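Local coordinates for tumour necrosis factor receptor (PDB 3ON9), which sequesters chemokines through its SECRET domain, the part modelled here, and as a full-length viral receptor probably also binds host tumour necrosis factor, at residues 11-16 with 38-43; 60-65 with 150-155; 83-88 with 123-128; 96-101 with 144-149; 109-114 with 140-145. All blocks are in the same frame, centred on the assembly; numbering follows the deposited sequence.

Contact 1: 11-16 with 38-43; sequences VEINMY and LTITLT
The carbonyl oxygen of I13, whose side chain meets I40, is gripped twice by S65 on the neighbouring strand: the backbone N and the hydroxyl OG both bind it. That pins I13 within one sheet of the beta-sandwich, while I13 CD1 reaches into the interior and stops 3.9 Å from I40 CG2 in the other. Strands 11-16 and 38-43 face each other here, their axes 10.2 Å apart and nearly antiparallel at 163°. What joins them is wholly apolar, with V11, I13 and M15 alternating inward opposite L42, I40 and L38. I13 and I40 meet tip to tip; the I13 chi2 of 93° leaves CD1 off a staggered position, close over I40 CG2. The other arm of I40 works separately: its CD1 lies 4.1 Å from I13 CG2 and also takes up the methionine. L85, from strand 82-89, and F67, from strand 62-69, pack against the same isoleucines. V11 CG2 and L42 CD1 make a looser pair, 4.4 Å apart. M15 has two jobs: SD sits 4.1 Å from L38 CD1, and the bend at chi3 (-73°) turns the terminal methyl aside, bringing CE to 3.8 Å from I40 CD1.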
# COMPACT_ATOMS: atom_id res chain seq x y z
N VAL A 11 -1.56 -0.11 4.10
CA VAL A 11 -0.71 -0.10 2.93
C VAL A 11 -0.62 1.34 2.44
O VAL A 11 -1.65 1.97 2.23
CB VAL A 11 -1.27 -1.02 1.82
CG1 VAL A 11 -0.38 -0.95 0.58
CG2 VAL A 11 -1.36 -2.46 2.32
N GLU A 12 0.60 1.86 2.31
CA GLU A 12 0.82 3.22 1.84
C GLU A 12 1.71 3.19 0.62
O GLU A 12 2.70 2.47 0.59
CB GLU A 12 1.52 4.06 2.91
CG GLU A 12 0.78 4.16 4.22
CD GLU A 12 1.70 4.57 5.35
OE1 GLU A 12 2.29 5.68 5.29
OE2 GLU A 12 1.85 3.78 6.31
N ILE A 13 1.36 4.01 -0.37
CA ILE A 13 2.17 4.15 -1.56
C ILE A 13 2.38 5.63 -1.85
O ILE A 13 1.43 6.37 -2.13
CB ILE A 13 1.49 3.46 -2.80
CG1 ILE A 13 1.04 2.02 -2.47
CG2 ILE A 13 2.44 3.45 -3.98
CD1 ILE A 13 -0.42 1.89 -1.99
N ASN A 14 3.64 6.09 -1.78
CA ASN A 14 3.94 7.49 -2.04
C ASN A 14 4.72 7.60 -3.34
O ASN A 14 5.59 6.78 -3.60
CB ASN A 14 4.69 8.10 -0.86
CG ASN A 14 3.89 8.04 0.42
OD1 ASN A 14 2.66 8.12 0.38
ND2 ASN A 14 4.56 7.86 1.55
N MET A 15 4.37 8.58 -4.18
CA MET A 15 4.84 8.58 -5.56
C MET A 15 5.21 9.97 -6.05
O MET A 15 4.54 10.95 -5.72
CB MET A 15 3.75 8.01 -6.48
CG MET A 15 3.32 6.60 -6.10
SD MET A 15 2.04 5.95 -7.20
CE MET A 15 0.62 6.90 -6.65
N TYR A 16 6.26 10.05 -6.86
CA TYR A 16 6.65 11.31 -7.48
C TYR A 16 7.37 11.01 -8.79
O TYR A 16 8.19 10.11 -8.84
CB TYR A 16 7.59 12.09 -6.56
CG TYR A 16 7.85 13.49 -7.04
CD1 TYR A 16 7.08 14.55 -6.58
CD2 TYR A 16 8.84 13.75 -7.97
CE1 TYR A 16 7.30 15.84 -7.03
CE2 TYR A 16 9.06 15.04 -8.43
CZ TYR A 16 8.29 16.07 -7.95
OH TYR A 16 8.52 17.35 -8.40
N LEU A 38 -1.48 5.79 -13.79
CA LEU A 38 -0.94 4.85 -12.81
C LEU A 38 -2.06 4.01 -12.22
O LEU A 38 -3.12 4.53 -11.91
CB LEU A 38 -0.25 5.61 -11.66
CG LEU A 38 1.18 6.07 -11.91
CD1 LEU A 38 1.54 7.26 -11.02
CD2 LEU A 38 2.16 4.93 -11.71
N THR A 39 -1.81 2.71 -12.05
CA THR A 39 -2.78 1.86 -11.35
C THR A 39 -2.06 1.13 -10.23
O THR A 39 -0.98 0.57 -10.44
CB THR A 39 -3.43 0.82 -12.28
OG1 THR A 39 -4.07 1.49 -13.38
CG2 THR A 39 -4.48 -0.01 -11.51
N ILE A 40 -2.65 1.16 -9.05
CA ILE A 40 -2.12 0.42 -7.91
C ILE A 40 -3.10 -0.71 -7.61
O ILE A 40 -4.28 -0.45 -7.34
CB ILE A 40 -1.96 1.30 -6.67
CG1 ILE A 40 -1.10 2.53 -7.00
CG2 ILE A 40 -1.34 0.48 -5.53
CD1 ILE A 40 -1.13 3.59 -5.91
N THR A 41 -2.61 -1.94 -7.65
CA THR A 41 -3.43 -3.14 -7.45
C THR A 41 -2.96 -3.92 -6.23
O THR A 41 -1.79 -4.32 -6.13
CB THR A 41 -3.40 -4.06 -8.70
OG1 THR A 41 -3.85 -3.32 -9.84
CG2 THR A 41 -4.29 -5.29 -8.50
N LEU A 42 -3.88 -4.12 -5.30
CA LEU A 42 -3.61 -4.81 -4.05
C LEU A 42 -4.41 -6.11 -3.91
O LEU A 42 -5.63 -6.10 -4.02
CB LEU A 42 -3.97 -3.90 -2.88
CG LEU A 42 -4.08 -4.57 -1.51
CD1 LEU A 42 -2.72 -4.99 -0.96
CD2 LEU A 42 -4.79 -3.63 -0.55
N THR A 43 -3.72 -7.21 -3.66
CA THR A 43 -4.42 -8.43 -3.21
C THR A 43 -4.01 -8.79 -1.78
O THR A 43 -3.02 -8.31 -1.24
CB THR A 43 -4.23 -9.63 -4.16
OG1 THR A 43 -2.86 -10.04 -4.17
CG2 THR A 43 -4.67 -9.29 -5.58

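Contact 2: 60-65 with 150-155; sequences DKLATS and LNVDHI
L62 comes first along strand 62-65, and it touches four residues of the irregular segment 150-155. With CG anti to the backbone N (chi1 174°), it divides its two methyls: CD1 meets L150 CD1 and V152 CG1, each at 3.9 Å, whereas CD2 touches the carbonyl oxygen of N151 at 3.4 Å and I155 CD1 at 4.0 Å. A63 turns its methyl away and offers little more than its carbonyl O, loosely against V152 CG1. T64 faces the loop again. Its CG2 packs closely on I155 CG2, 3.5 Å away, as the two side chains slide past each other, and its OG1 lies 3.8 Å from V152 CG2; the polar partner of that hydroxyl is the N14 side chain. The loop can present V152 and I155 together because it folds back in a type II beta turn from V152 to I155, overlapped at its start by an Asx turn in which D153 N donates to N151 OD1 at 3.0 Å. The chain leaving the last strand thus lies over the outer side of the five-stranded sheet of the sandwich, L150 resting on Y16 and V152 on N14 of strand 8-16, and I155 reaching S57 of strand 51-59.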
# COMPACT_ATOMS: atom_id res chain seq x y z
N ASP A 60 0.91 19.40 -5.62
CA ASP A 60 1.68 19.60 -6.84
C ASP A 60 1.86 18.29 -7.61
O ASP A 60 0.90 17.80 -8.21
CB ASP A 60 3.00 20.32 -6.57
CG ASP A 60 3.60 20.93 -7.83
OD1 ASP A 60 2.90 21.07 -8.85
OD2 ASP A 60 4.80 21.27 -7.78
N LYS A 61 3.06 17.72 -7.59
CA LYS A 61 3.28 16.46 -8.31
C LYS A 61 3.57 15.32 -7.35
O LYS A 61 4.01 14.25 -7.77
CB LYS A 61 4.42 16.60 -9.31
CG LYS A 61 4.17 17.61 -10.44
CD LYS A 61 5.38 17.67 -11.36
CE LYS A 61 5.08 18.43 -12.64
NZ LYS A 61 5.06 19.90 -12.41
N LEU A 62 3.33 15.55 -6.06
CA LEU A 62 3.60 14.56 -5.01
C LEU A 62 2.31 13.90 -4.55
O LEU A 62 1.37 14.59 -4.15
CB LEU A 62 4.27 15.24 -3.81
CG LEU A 62 4.49 14.38 -2.56
CD1 LEU A 62 5.50 13.27 -2.85
CD2 LEU A 62 4.97 15.27 -1.41
N ALA A 63 2.27 12.58 -4.59
CA ALA A 63 1.07 11.85 -4.18
C ALA A 63 1.31 10.96 -2.96
O ALA A 63 2.35 10.31 -2.86
CB ALA A 63 0.55 11.00 -5.33
N THR A 64 0.35 10.94 -2.05
CA THR A 64 0.29 9.89 -1.05
C THR A 64 -0.99 9.10 -1.30
O THR A 64 -2.01 9.68 -1.67
CB THR A 64 0.33 10.43 0.41
OG1 THR A 64 0.39 9.33 1.33
CG2 THR A 64 -0.89 11.28 0.72
N SER A 65 -0.93 7.79 -1.13
CA SER A 65 -2.08 6.94 -1.42
C SER A 65 -2.01 5.72 -0.52
O SER A 65 -0.99 5.46 0.10
CB SER A 65 -2.08 6.53 -2.90
OG SER A 65 -1.03 5.63 -3.21
N LEU A 150 10.26 9.97 0.16
CA LEU A 150 9.38 11.13 0.07
C LEU A 150 8.79 11.52 1.43
O LEU A 150 8.40 10.65 2.22
CB LEU A 150 8.23 10.82 -0.90
CG LEU A 150 8.66 10.55 -2.33
CD1 LEU A 150 7.50 9.93 -3.13
CD2 LEU A 150 9.20 11.83 -2.99
N ASN A 151 8.74 12.82 1.68
CA ASN A 151 8.01 13.33 2.84
C ASN A 151 6.60 13.72 2.40
O ASN A 151 6.43 14.66 1.62
CB ASN A 151 8.74 14.53 3.44
CG ASN A 151 8.08 15.05 4.70
OD1 ASN A 151 7.11 14.47 5.19
ND2 ASN A 151 8.61 16.15 5.23
N VAL A 152 5.61 12.98 2.89
CA VAL A 152 4.22 13.29 2.60
C VAL A 152 3.46 13.66 3.86
O VAL A 152 2.22 13.64 3.88
CB VAL A 152 3.50 12.11 1.90
CG1 VAL A 152 4.10 11.87 0.51
CG2 VAL A 152 3.57 10.86 2.76
N ASP A 153 4.19 14.01 4.93
CA ASP A 153 3.53 14.41 6.16
C ASP A 153 2.46 15.47 5.91
O ASP A 153 2.66 16.41 5.13
CB ASP A 153 4.54 14.98 7.16
CG ASP A 153 5.44 13.92 7.76
OD1 ASP A 153 5.30 12.72 7.43
OD2 ASP A 153 6.30 14.30 8.59
N HIS A 154 1.35 15.34 6.62
CA HIS A 154 0.28 16.33 6.62
C HIS A 154 -0.49 16.47 5.30
O HIS A 154 -1.16 17.47 5.09
CB HIS A 154 0.80 17.70 7.05
CG HIS A 154 1.69 17.65 8.26
ND1 HIS A 154 1.29 17.11 9.46
CD2 HIS A 154 2.96 18.08 8.45
CE1 HIS A 154 2.27 17.20 10.33
NE2 HIS A 154 3.30 17.78 9.75
N ILE A 155 -0.39 15.49 4.41
CA ILE A 155 -1.28 15.43 3.25
C ILE A 155 -2.43 14.51 3.67
O ILE A 155 -2.20 13.36 4.02
CB ILE A 155 -0.56 14.86 1.99
CG1 ILE A 155 0.66 15.71 1.62
CG2 ILE A 155 -1.54 14.76 0.79
CD1 ILE A 155 1.45 15.16 0.43

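Contact 3: 83-88 with 123-128; sequences INLEIK and LDVYIV
I83, L85 and I87 look across at I127, V125 and L123 from two strands that run nearly antiparallel (163°) with axes 9.9 Å apart, too far for backbone pairing. L85 and V125 make the tight spot: they meet tip to tip, L85 CD2 only 3.5 Å from V125 CG1. Both V125 methyls are used, since CG2 on the other branch takes I87 CD1 at 4.3 Å. This is the middle of the SECRET-domain beta-sandwich, where strand 82-89 of the mixed sheet packs over strand 122-130 of the antiparallel one, with I13, I40 and V113 from adjoining strands closing round the same side chains. At one end I83 and I127 slide past each other in opposite directions. With chi2 near 170° the I127 chain is extended, and CD1 comes to 3.8 Å from I83 CG2, while the two CG2 methyls sit 4.1 Å apart. At the other end, I87 CG1 lies 4.3 Å from L123 CD1, and L123 also leans on L98.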
# COMPACT_ATOMS: atom_id res chain seq x y z
N ILE A 83 0.13 -10.29 1.11
CA ILE A 83 -0.15 -8.98 0.53
C ILE A 83 0.66 -8.82 -0.75
O ILE A 83 1.89 -8.86 -0.70
CB ILE A 83 0.19 -7.84 1.50
CG1 ILE A 83 -0.72 -7.88 2.73
CG2 ILE A 83 0.10 -6.49 0.80
CD1 ILE A 83 -2.18 -7.50 2.44
N ASN A 84 -0.01 -8.67 -1.88
CA ASN A 84 0.68 -8.37 -3.14
C ASN A 84 0.26 -7.00 -3.62
O ASN A 84 -0.91 -6.64 -3.55
CB ASN A 84 0.36 -9.40 -4.23
CG ASN A 84 0.90 -10.78 -3.91
OD1 ASN A 84 1.92 -10.93 -3.23
ND2 ASN A 84 0.21 -11.81 -4.41
N LEU A 85 1.22 -6.25 -4.13
CA LEU A 85 0.96 -4.89 -4.56
C LEU A 85 1.71 -4.66 -5.85
O LEU A 85 2.89 -4.97 -5.94
CB LEU A 85 1.49 -3.93 -3.50
CG LEU A 85 1.06 -2.48 -3.58
CD1 LEU A 85 -0.46 -2.36 -3.34
CD2 LEU A 85 1.83 -1.65 -2.55
N GLU A 86 1.03 -4.12 -6.85
CA GLU A 86 1.66 -3.79 -8.12
C GLU A 86 1.35 -2.35 -8.47
O GLU A 86 0.20 -1.92 -8.39
CB GLU A 86 1.14 -4.72 -9.23
CG GLU A 86 1.63 -4.34 -10.63
CD GLU A 86 0.73 -4.88 -11.73
OE1 GLU A 86 1.08 -5.93 -12.33
OE2 GLU A 86 -0.34 -4.28 -12.00
N ILE A 87 2.39 -1.61 -8.83
CA ILE A 87 2.23 -0.25 -9.33
C ILE A 87 2.50 -0.28 -10.84
O ILE A 87 3.62 -0.58 -11.27
CB ILE A 87 3.18 0.74 -8.61
CG1 ILE A 87 2.87 0.80 -7.11
CG2 ILE A 87 3.07 2.15 -9.23
CD1 ILE A 87 3.49 -0.31 -6.27
N LYS A 88 1.48 0.03 -11.63
CA LYS A 88 1.55 -0.09 -13.09
C LYS A 88 1.53 1.27 -13.78
O LYS A 88 0.53 1.99 -13.70
CB LYS A 88 0.41 -0.98 -13.61
CG LYS A 88 0.17 -0.92 -15.12
CD LYS A 88 1.38 -1.44 -15.90
CE LYS A 88 1.01 -1.86 -17.32
NZ LYS A 88 0.35 -0.76 -18.10
N LEU A 123 9.39 6.12 -5.51
CA LEU A 123 8.27 5.26 -5.14
C LEU A 123 8.58 4.67 -3.78
O LEU A 123 9.60 3.99 -3.62
CB LEU A 123 8.10 4.14 -6.17
CG LEU A 123 7.13 3.00 -5.83
CD1 LEU A 123 5.72 3.55 -5.51
CD2 LEU A 123 7.06 1.98 -6.96
N ASP A 124 7.71 4.92 -2.81
CA ASP A 124 7.86 4.36 -1.47
C ASP A 124 6.62 3.53 -1.18
O ASP A 124 5.50 3.96 -1.46
CB ASP A 124 7.94 5.47 -0.41
CG ASP A 124 9.08 6.44 -0.64
OD1 ASP A 124 10.20 6.00 -0.93
OD2 ASP A 124 8.83 7.65 -0.52
N VAL A 125 6.82 2.34 -0.61
CA VAL A 125 5.72 1.51 -0.18
C VAL A 125 5.93 1.09 1.27
O VAL A 125 7.04 0.73 1.66
CB VAL A 125 5.60 0.26 -1.07
CG1 VAL A 125 4.55 -0.69 -0.52
CG2 VAL A 125 5.26 0.68 -2.48
N TYR A 126 4.88 1.18 2.07
CA TYR A 126 4.89 0.63 3.41
C TYR A 126 3.72 -0.32 3.58
O TYR A 126 2.58 0.04 3.30
CB TYR A 126 4.81 1.72 4.47
CG TYR A 126 5.80 2.85 4.28
CD1 TYR A 126 7.08 2.79 4.84
CD2 TYR A 126 5.46 3.97 3.55
CE1 TYR A 126 7.99 3.83 4.65
CE2 TYR A 126 6.35 5.01 3.36
CZ TYR A 126 7.60 4.94 3.91
OH TYR A 126 8.47 6.01 3.71
N ILE A 127 4.01 -1.53 4.04
CA ILE A 127 2.96 -2.48 4.40
C ILE A 127 3.13 -2.72 5.90
O ILE A 127 4.16 -3.21 6.34
CB ILE A 127 3.11 -3.79 3.64
CG1 ILE A 127 3.03 -3.50 2.14
CG2 ILE A 127 1.99 -4.77 4.06
CD1 ILE A 127 3.40 -4.67 1.26
N VAL A 128 2.11 -2.35 6.66
CA VAL A 128 2.23 -2.28 8.12
C VAL A 128 1.17 -3.13 8.78
O VAL A 128 -0.03 -2.91 8.59
CB VAL A 128 2.11 -0.82 8.59
CG1 VAL A 128 2.26 -0.74 10.11
CG2 VAL A 128 3.16 0.04 7.90

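Contact 4: 96-101 with 144-149; sequences RQLTPT and YHTSYI
Y144 lays its ring against the passing backbone of L98, T99 and P100, a loop that follows the short edge strand 95-97 of the SECRET sandwich. From CB the ring turns off with CG anti to the carbonyl carbon (chi1 -52°). CD1 is the first atom to touch: L98 CB stands 3.7 Å away, and the T99 carbonyl carbon and P100 N are close by. Next comes CE1, which meets L98 O at the ring edge, near its plane, at 3.6 Å, and P100 CG at 3.7 Å. P100 CB sits over the face at the CE1 side of the rim, in a CH-pi contact 4.1 Å from the ring centroid and 23° off the normal. The hydroxyl OH ends beside P100 CG. Further along, T146 CG2 touches both R96 NH2, at 3.7 Å, and L98 CD1, at 3.9 Å, while T146 OG1 is taken by L123 N. T101 CG2 touches the ring of H145, whose ND1 bonds to D124. Water 1 completes the join, accepting from H145 N at 2.9 Å and donating to T99 O. The direct contacts are van der Waals and CH-pi, with backbone O and N atoms also lying against the ring; the polar link between the two segments runs through water 1, while T101 N bonds directly to A143 O, one residue before Y144.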
# COMPACT_ATOMS: atom_id res chain seq x y z
N ARG A 96 9.15 -5.56 -12.38
CA ARG A 96 10.31 -5.85 -11.55
C ARG A 96 9.90 -5.82 -10.09
O ARG A 96 8.90 -5.19 -9.72
CB ARG A 96 11.45 -4.87 -11.82
CG ARG A 96 11.27 -3.50 -11.22
CD ARG A 96 12.51 -2.65 -11.48
NE ARG A 96 12.39 -1.32 -10.90
CZ ARG A 96 12.99 -0.94 -9.77
NH1 ARG A 96 13.74 -1.81 -9.10
NH2 ARG A 96 12.84 0.29 -9.31
N GLN A 97 10.64 -6.53 -9.26
CA GLN A 97 10.33 -6.65 -7.85
C GLN A 97 11.14 -5.66 -7.04
O GLN A 97 12.30 -5.40 -7.34
CB GLN A 97 10.61 -8.09 -7.40
CG GLN A 97 11.54 -8.24 -6.22
CD GLN A 97 12.02 -9.67 -6.04
OE1 GLN A 97 11.23 -10.61 -6.02
NE2 GLN A 97 13.33 -9.85 -5.88
N LEU A 98 10.50 -5.08 -6.02
CA LEU A 98 11.18 -4.25 -5.04
C LEU A 98 11.55 -5.09 -3.83
O LEU A 98 10.83 -6.03 -3.46
CB LEU A 98 10.30 -3.08 -4.60
CG LEU A 98 9.83 -2.16 -5.74
CD1 LEU A 98 9.20 -0.90 -5.16
CD2 LEU A 98 10.98 -1.82 -6.67
N THR A 99 12.68 -4.76 -3.21
CA THR A 99 13.18 -5.48 -2.06
C THR A 99 12.99 -4.62 -0.83
O THR A 99 13.35 -3.44 -0.85
CB THR A 99 14.66 -5.82 -2.24
OG1 THR A 99 14.80 -6.72 -3.35
CG2 THR A 99 15.24 -6.48 -1.00
N PRO A 100 12.44 -5.20 0.25
CA PRO A 100 12.18 -4.41 1.46
C PRO A 100 13.47 -4.08 2.19
O PRO A 100 14.50 -4.72 1.96
CB PRO A 100 11.33 -5.35 2.33
CG PRO A 100 11.28 -6.64 1.65
CD PRO A 100 12.11 -6.62 0.41
N THR A 101 13.42 -3.10 3.08
CA THR A 101 14.64 -2.70 3.76
C THR A 101 14.95 -3.56 4.99
O THR A 101 16.03 -3.45 5.56
CB THR A 101 14.59 -1.22 4.16
OG1 THR A 101 13.52 -1.02 5.09
CG2 THR A 101 14.41 -0.33 2.94
N TYR A 144 9.69 -0.19 1.43
CA TYR A 144 10.36 -0.27 0.14
C TYR A 144 10.59 1.14 -0.39
O TYR A 144 9.73 2.01 -0.25
CB TYR A 144 9.50 -1.01 -0.88
CG TYR A 144 8.97 -2.37 -0.47
CD1 TYR A 144 9.50 -3.52 -1.02
CD2 TYR A 144 7.93 -2.49 0.44
CE1 TYR A 144 9.02 -4.77 -0.66
CE2 TYR A 144 7.43 -3.73 0.80
CZ TYR A 144 7.98 -4.87 0.24
OH TYR A 144 7.51 -6.11 0.58
N HIS A 145 11.75 1.37 -1.01
CA HIS A 145 12.06 2.67 -1.60
C HIS A 145 12.87 2.51 -2.88
O HIS A 145 13.90 1.84 -2.87
CB HIS A 145 12.88 3.52 -0.62
CG HIS A 145 12.29 3.62 0.75
ND1 HIS A 145 11.14 4.33 1.01
CD2 HIS A 145 12.70 3.11 1.94
CE1 HIS A 145 10.85 4.24 2.30
NE2 HIS A 145 11.79 3.51 2.89
N THR A 146 12.42 3.12 -3.97
CA THR A 146 13.20 3.09 -5.22
C THR A 146 14.28 4.16 -5.28
O THR A 146 15.25 4.03 -6.03
CB THR A 146 12.32 3.23 -6.47
OG1 THR A 146 11.68 4.52 -6.48
CG2 THR A 146 11.26 2.13 -6.49
N SER A 147 14.10 5.22 -4.50
CA SER A 147 15.03 6.35 -4.52
C SER A 147 14.95 7.05 -3.17
O SER A 147 14.73 6.41 -2.14
CB SER A 147 14.68 7.30 -5.66
OG SER A 147 15.67 8.30 -5.84
N TYR A 148 15.16 8.37 -3.17
CA TYR A 148 15.05 9.14 -1.95
C TYR A 148 13.65 9.00 -1.38
O TYR A 148 12.67 8.93 -2.13
CB TYR A 148 15.39 10.62 -2.19
CG TYR A 148 16.79 10.83 -2.69
CD1 TYR A 148 17.88 10.65 -1.85
CD2 TYR A 148 17.02 11.21 -4.01
CE1 TYR A 148 19.18 10.85 -2.31
CE2 TYR A 148 18.31 11.41 -4.47
CZ TYR A 148 19.38 11.22 -3.62
OH TYR A 148 20.66 11.43 -4.09
N ILE A 149 13.57 8.95 -0.06
CA ILE A 149 12.30 8.75 0.64
C ILE A 149 11.49 10.04 0.68
O ILE A 149 11.96 11.07 1.17
CB ILE A 149 12.55 8.25 2.07
CG1 ILE A 149 13.38 6.96 2.03
CG2 ILE A 149 11.22 8.03 2.79
CD1 ILE A 149 13.77 6.45 3.39
O HOH W 1 13.57 -0.93 -1.19

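Contact 5: 109-114 with 140-145; sequences HSETVT and DVVAYH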
# COMPACT_ATOMS: atom_id res chain seq x y z
N HIS A 109 3.42 -13.09 8.05
CA HIS A 109 2.80 -12.53 6.85
C HIS A 109 3.84 -12.57 5.74
O HIS A 109 5.04 -12.64 6.01
CB HIS A 109 2.32 -11.10 7.10
CG HIS A 109 3.30 -10.27 7.86
ND1 HIS A 109 4.43 -9.73 7.28
CD2 HIS A 109 3.36 -9.93 9.17
CE1 HIS A 109 5.13 -9.08 8.19
NE2 HIS A 109 4.51 -9.20 9.35
N SER A 110 3.39 -12.54 4.48
CA SER A 110 4.31 -12.51 3.35
C SER A 110 3.85 -11.36 2.47
O SER A 110 2.66 -11.07 2.41
CB SER A 110 4.22 -13.81 2.55
OG SER A 110 4.34 -14.94 3.39
N GLU A 111 4.79 -10.71 1.80
CA GLU A 111 4.40 -9.63 0.91
C GLU A 111 5.33 -9.51 -0.29
O GLU A 111 6.51 -9.86 -0.23
CB GLU A 111 4.24 -8.30 1.67
CG GLU A 111 5.36 -7.90 2.60
CD GLU A 111 5.47 -8.75 3.86
OE1 GLU A 111 4.46 -9.03 4.55
OE2 GLU A 111 6.60 -9.13 4.17
N THR A 112 4.76 -9.06 -1.41
CA THR A 112 5.54 -8.75 -2.61
C THR A 112 5.07 -7.43 -3.17
O THR A 112 3.87 -7.13 -3.15
CB THR A 112 5.43 -9.82 -3.70
OG1 THR A 112 4.17 -9.71 -4.38
CG2 THR A 112 5.61 -11.21 -3.11
N VAL A 113 6.02 -6.65 -3.64
CA VAL A 113 5.75 -5.35 -4.23
C VAL A 113 6.44 -5.31 -5.58
O VAL A 113 7.64 -5.58 -5.68
CB VAL A 113 6.26 -4.21 -3.35
CG1 VAL A 113 6.13 -2.88 -4.08
CG2 VAL A 113 5.51 -4.20 -2.01
N THR A 114 5.67 -4.98 -6.61
CA THR A 114 6.15 -5.00 -7.99
C THR A 114 5.87 -3.65 -8.63
O THR A 114 4.87 -3.02 -8.32
CB THR A 114 5.40 -6.07 -8.79
OG1 THR A 114 5.79 -7.37 -8.34
CG2 THR A 114 5.69 -5.93 -10.29
N ASP A 140 4.80 -4.48 12.69
CA ASP A 140 5.75 -4.86 11.64
C ASP A 140 5.60 -3.83 10.51
O ASP A 140 4.50 -3.63 9.99
CB ASP A 140 5.44 -6.25 11.08
CG ASP A 140 5.93 -7.37 11.96
OD1 ASP A 140 6.82 -7.14 12.80
OD2 ASP A 140 5.41 -8.50 11.80
N VAL A 141 6.70 -3.18 10.16
CA VAL A 141 6.72 -2.20 9.09
C VAL A 141 7.59 -2.71 7.96
O VAL A 141 8.82 -2.78 8.10
CB VAL A 141 7.26 -0.84 9.57
CG1 VAL A 141 7.35 0.14 8.40
CG2 VAL A 141 6.39 -0.28 10.67
N VAL A 142 6.97 -3.07 6.84
CA VAL A 142 7.71 -3.54 5.68
C VAL A 142 7.87 -2.37 4.71
O VAL A 142 6.88 -1.88 4.15
CB VAL A 142 7.01 -4.71 4.96
CG1 VAL A 142 7.94 -5.32 3.93
CG2 VAL A 142 6.56 -5.78 5.97
N ALA A 143 9.10 -1.88 4.54
CA ALA A 143 9.33 -0.65 3.79
C ALA A 143 10.11 -0.87 2.50
O ALA A 143 11.05 -1.67 2.46
CB ALA A 143 10.03 0.41 4.66
N TYR A 144 9.69 -0.19 1.43
CA TYR A 144 10.36 -0.27 0.14
C TYR A 144 10.59 1.14 -0.39
O TYR A 144 9.73 2.01 -0.25
CB TYR A 144 9.50 -1.01 -0.88
CG TYR A 144 8.97 -2.37 -0.47
CD1 TYR A 144 9.50 -3.52 -1.02
CD2 TYR A 144 7.93 -2.49 0.44
CE1 TYR A 144 9.02 -4.77 -0.66
CE2 TYR A 144 7.43 -3.73 0.80
CZ TYR A 144 7.98 -4.87 0.24
OH TYR A 144 7.51 -6.11 0.58
N HIS A 145 11.75 1.37 -1.01
CA HIS A 145 12.06 2.67 -1.60
C HIS A 145 12.87 2.51 -2.88
O HIS A 145 13.90 1.84 -2.87
CB HIS A 145 12.88 3.52 -0.62
CG HIS A 145 12.29 3.62 0.75
ND1 HIS A 145 11.14 4.33 1.01
CD2 HIS A 145 12.70 3.11 1.94
CE1 HIS A 145 10.85 4.24 2.30
NE2 HIS A 145 11.79 3.51 2.89
O HOH W 2 8.81 -8.43 -0.20
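H109 NE2 donates to D140 OD2 at 2.7 Å, nearly straight at 168°, with the oxygen in the plane of the imidazole and approached on its anti side. The ring's other nitrogen is engaged within its own segment: ND1 donates to E111 OE1 at 2.8 Å, more bent at 145°, on the syn side of that carboxylate. E111 is folded to suit, since chi2 of -71° turns CD out of line with the extended chain, and the carboxylate carbon then lies 3.8 Å from V142 CG2. Beyond it, V113 sends CG2 over the face of Y144, 3.6 Å from the ring centroid, in a CH-pi contact. The Y144 hydroxyl sits 3.5 Å from E111 CG and shares water 2 with E111 O. These contacts join two strands running the same way on opposing sheets of the beta-sandwich, 110-116 in the mixed sheet and 140-145 at the edge of the other, 9.5 Å apart by axis. In the next shell Y129 OH bonds to E111 OE1 and its ring stacks on H109, while the backbone N atoms of L106 and M107 hold OD1 and OD2 of D140. With both imidazole nitrogens donating to carboxylates, H109 is probably protonated, its positive charge stabilised by E111 and D140.

From the N terminus, contact 1 closes first, bringing 38-43 back over 11-16 and putting the two sheets face to face. Contact 2 opens only after that and spans a long excursion, from 60-65 to the tail at 150-155; the other three all fall within it. Contact 3 starts next and ends before 140, so it crosses both contact 4 and contact 5, whose second segments lie on the following strand. Those two finish together on 140-149, sharing Y144 and H145, with contact 5 starting later than contact 4. Contacts 1 and 3 adjoin in the core, strand beside strand in both sheets, contacts 4 and 5 secure one flank, and contact 2 fastens the C-terminal tail across the outside.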